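Local coordinates for alpha-L-rhamnosidase (Aspergillus terreus, PDB 6GSZ), which probably hydrolyses terminal non-reducing alpha-L-rhamnose residues of alpha-L-rhamnosides and carries bound calcium ions, at residues 368-373 against 461-466. Residues are numbered along the deposited sequence; the frame is centred on the assembly and turned at random.
Sequences RPLRQA and CPQRDE. With BGC (beta-D-glucopyranose), chain B.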
loop_
_atom_site.group_PDB
_atom_site.type_symbol
_atom_site.label_atom_id
_atom_site.label_comp_id
_atom_site.label_asym_id
_atom_site.label_seq_id
_atom_site.Cartn_x
_atom_site.Cartn_y
_atom_site.Cartn_z
ATOM N N ARG A 368 -6.480 -8.339 -24.516
ATOM C CA ARG A 368 -5.931 -9.683 -24.399
ATOM C C ARG A 368 -5.224 -9.910 -23.052
ATOM O O ARG A 368 -5.504 -10.909 -22.388
ATOM C CB ARG A 368 -5.004 -9.971 -25.585
ATOM C CG ARG A 368 -4.504 -11.403 -25.615
ATOM C CD ARG A 368 -3.246 -11.573 -24.788
ATOM N NE ARG A 368 -2.069 -10.960 -25.386
ATOM C CZ ARG A 368 -0.833 -11.102 -24.912
ATOM N NH1 ARG A 368 -0.634 -11.684 -23.724
ATOM N NH2 ARG A 368 0.166 -10.645 -25.651
ATOM N N PRO A 369 -4.271 -9.059 -22.579
ATOM C CA PRO A 369 -3.545 -9.375 -21.343
ATOM C C PRO A 369 -4.335 -9.268 -20.027
ATOM O O PRO A 369 -3.846 -9.612 -18.976
ATOM C CB PRO A 369 -2.389 -8.384 -21.350
ATOM C CG PRO A 369 -2.792 -7.257 -22.243
ATOM C CD PRO A 369 -3.805 -7.814 -23.220
ATOM N N LEU A 370 -5.594 -8.856 -20.118
ATOM C CA LEU A 370 -6.509 -8.823 -18.969
ATOM C C LEU A 370 -6.987 -10.229 -18.630
ATOM O O LEU A 370 -7.533 -10.439 -17.547
ATOM C CB LEU A 370 -7.695 -7.901 -19.252
ATOM C CG LEU A 370 -7.347 -6.433 -19.495
ATOM C CD1 LEU A 370 -8.613 -5.642 -19.791
ATOM C CD2 LEU A 370 -6.576 -5.824 -18.335
ATOM N N ARG A 371 -6.817 -11.169 -19.571
ATOM C CA ARG A 371 -7.242 -12.563 -19.340
ATOM C C ARG A 371 -8.748 -12.576 -19.037
ATOM O O ARG A 371 -9.484 -11.976 -19.791
ATOM C CB ARG A 371 -6.379 -13.244 -18.272
ATOM C CG ARG A 371 -4.882 -13.269 -18.582
ATOM C CD ARG A 371 -4.087 -14.148 -17.642
ATOM N NE ARG A 371 -4.253 -13.767 -16.254
ATOM C CZ ARG A 371 -3.302 -13.779 -15.334
ATOM N NH1 ARG A 371 -2.056 -14.144 -15.658
ATOM N NH2 ARG A 371 -3.614 -13.425 -14.102
ATOM N N GLN A 372 -9.170 -13.259 -17.961
ATOM C CA GLN A 372 -10.626 -13.392 -17.646
ATOM C C GLN A 372 -11.051 -12.241 -16.713
ATOM O O GLN A 372 -11.600 -12.502 -15.627
ATOM C CB GLN A 372 -10.922 -14.766 -17.044
ATOM C CG GLN A 372 -10.736 -15.892 -18.050
ATOM C CD GLN A 372 -11.308 -17.203 -17.574
ATOM O OE1 GLN A 372 -10.589 -18.183 -17.443
ATOM N NE2 GLN A 372 -12.603 -17.207 -17.302
ATOM N N ALA A 373 -10.785 -11.000 -17.130
ATOM C CA ALA A 373 -11.270 -9.773 -16.496
ATOM C C ALA A 373 -11.769 -8.849 -17.610
ATOM O O ALA A 373 -10.942 -8.312 -18.365
ATOM C CB ALA A 373 -10.152 -9.119 -15.715
ATOM N N CYS A 461 -0.915 -6.486 -9.151
ATOM C CA CYS A 461 -1.352 -5.657 -10.260
ATOM C C CYS A 461 -2.820 -5.276 -10.066
ATOM O O CYS A 461 -3.474 -5.836 -9.209
ATOM C CB CYS A 461 -1.165 -6.349 -11.612
ATOM S SG CYS A 461 -2.032 -7.931 -11.778
ATOM N N PRO A 462 -3.295 -4.237 -10.763
ATOM C CA PRO A 462 -4.645 -3.724 -10.570
ATOM C C PRO A 462 -5.616 -3.935 -11.726
ATOM O O PRO A 462 -6.723 -3.467 -11.599
ATOM C CB PRO A 462 -4.328 -2.209 -10.510
ATOM C CG PRO A 462 -3.256 -2.021 -11.563
ATOM C CD PRO A 462 -2.471 -3.320 -11.564
ATOM N N GLN A 463 -5.212 -4.637 -12.773
ATOM C CA GLN A 463 -6.004 -4.609 -14.033
ATOM C C GLN A 463 -6.572 -5.968 -14.427
ATOM O O GLN A 463 -7.748 -6.003 -14.818
ATOM C CB GLN A 463 -5.164 -3.964 -15.143
ATOM C CG GLN A 463 -4.111 -4.839 -15.813
ATOM C CD GLN A 463 -2.983 -5.278 -14.913
ATOM O OE1 GLN A 463 -3.134 -6.204 -14.121
ATOM N NE2 GLN A 463 -1.824 -4.637 -15.022
ATOM N N ARG A 464 -5.803 -7.036 -14.374
ATOM C CA ARG A 464 -6.221 -8.332 -14.852
ATOM C C ARG A 464 -6.970 -9.087 -13.745
ATOM O O ARG A 464 -7.342 -8.536 -12.719
ATOM C CB ARG A 464 -5.036 -9.118 -15.429
ATOM C CG ARG A 464 -4.005 -9.589 -14.407
ATOM C CD ARG A 464 -2.799 -10.182 -15.102
ATOM N NE ARG A 464 -1.794 -10.643 -14.167
ATOM C CZ ARG A 464 -0.477 -10.577 -14.359
ATOM N NH1 ARG A 464 -0.019 -10.224 -15.548
ATOM N NH2 ARG A 464 0.342 -10.861 -13.343
ATOM N N ASP A 465 -7.227 -10.367 -14.025
ATOM C CA ASP A 465 -7.939 -11.276 -13.129
ATOM C C ASP A 465 -7.010 -11.815 -12.050
ATOM O O ASP A 465 -6.819 -12.976 -11.931
ATOM C CB ASP A 465 -8.599 -12.400 -13.923
ATOM C CG ASP A 465 -7.656 -13.213 -14.792
ATOM O OD1 ASP A 465 -6.473 -12.803 -14.933
ATOM O OD2 ASP A 465 -8.082 -14.230 -15.310
ATOM N N GLU A 466 -6.424 -10.896 -11.304
ATOM C CA GLU A 466 -5.468 -11.255 -10.235
ATOM C C GLU A 466 -5.673 -10.247 -9.106
ATOM O O GLU A 466 -6.609 -10.359 -8.378
ATOM C CB GLU A 466 -4.057 -11.379 -10.835
ATOM C CG GLU A 466 -3.057 -12.081 -9.931
ATOM C CD GLU A 466 -1.892 -12.718 -10.654
ATOM O OE1 GLU A 466 -1.774 -12.521 -11.868
ATOM O OE2 GLU A 466 -1.115 -13.419 -10.004
HETATM C C2 BGC B . 3.320 -11.783 -8.984
HETATM C C3 BGC B . 4.421 -12.761 -8.682
HETATM C C4 BGC B . 4.089 -14.232 -8.788
HETATM C C5 BGC B . 3.439 -14.371 -10.078
HETATM C C6 BGC B . 3.151 -15.854 -10.213
HETATM C C1 BGC B . 2.629 -12.172 -10.279
HETATM O O1 BGC B . 1.692 -11.165 -10.607
HETATM O O2 BGC B . 3.859 -10.552 -9.405
HETATM O O3 BGC B . 4.704 -12.638 -7.392
HETATM O O4 BGC B . 5.180 -15.171 -8.641
HETATM O O5 BGC B . 2.245 -13.547 -10.278
HETATM O O6 BGC B . 2.377 -16.050 -11.401
HETATM O O HOH W 1 -1.680 -11.092 -18.094
HETATM O O HOH W 2 -0.433 -14.484 -13.269
#
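Arg371, on a loop of the concanavalin-like domain, reaches Asp465 and Glu466 beside the sugar pocket of the six-hairpin glycosidase domain, and a salt-bridge network joins the two. The Arg371 chain turns at its third torsion (chi3 -57°) to place NE, and the guanidinium meets Asp465 side-on with two nitrogens on one oxygen. Arg371 NE lies 2.8 Å from Asp465 OD1, in the guanidinium plane and on the syn lone pair; its NH2 reaches the same oxygen from above the carboxylate plane. The other oxygen, Asp465 OD2, takes a weak bond from the backbone N of Gln372, so this buried carboxylate is held at both oxygens.

NH2 of Arg371 also donates to Glu466 OE1 (3.0 Å). Arg464 NE reaches Glu466 OE1, also at 3.0 Å, on the anti side and from the opposite face to Arg371 NH2. The two arginines overlap, with Arg464 CD over one face of the Arg371 guanidinium, toward its rim, and the planes 32° apart. Arg371 NH2 and Arg464 NE, both donors to Glu466 OE1, come within 3.3 Å of each other. Water 2 links Arg371 NH1 to Glu466 OE1.

Away from the charged groups Leu370 CD2 packs on Gln463 CG at 3.7 Å, and the methyl of Ala373 rests against the backbone at Asp465 N. Arg464 NH1 pairs with Glu740 and Glu466 OE2 accepts from Trp470 NE1, while Arg464 NH2 comes within 3.1 Å of O1 of the bound glucose. Arg371, bonded to Glu466 and lying against Arg464, is thus probably a second-shell residue of the sugar-binding pocket in the catalytic (alpha/alpha)6-barrel.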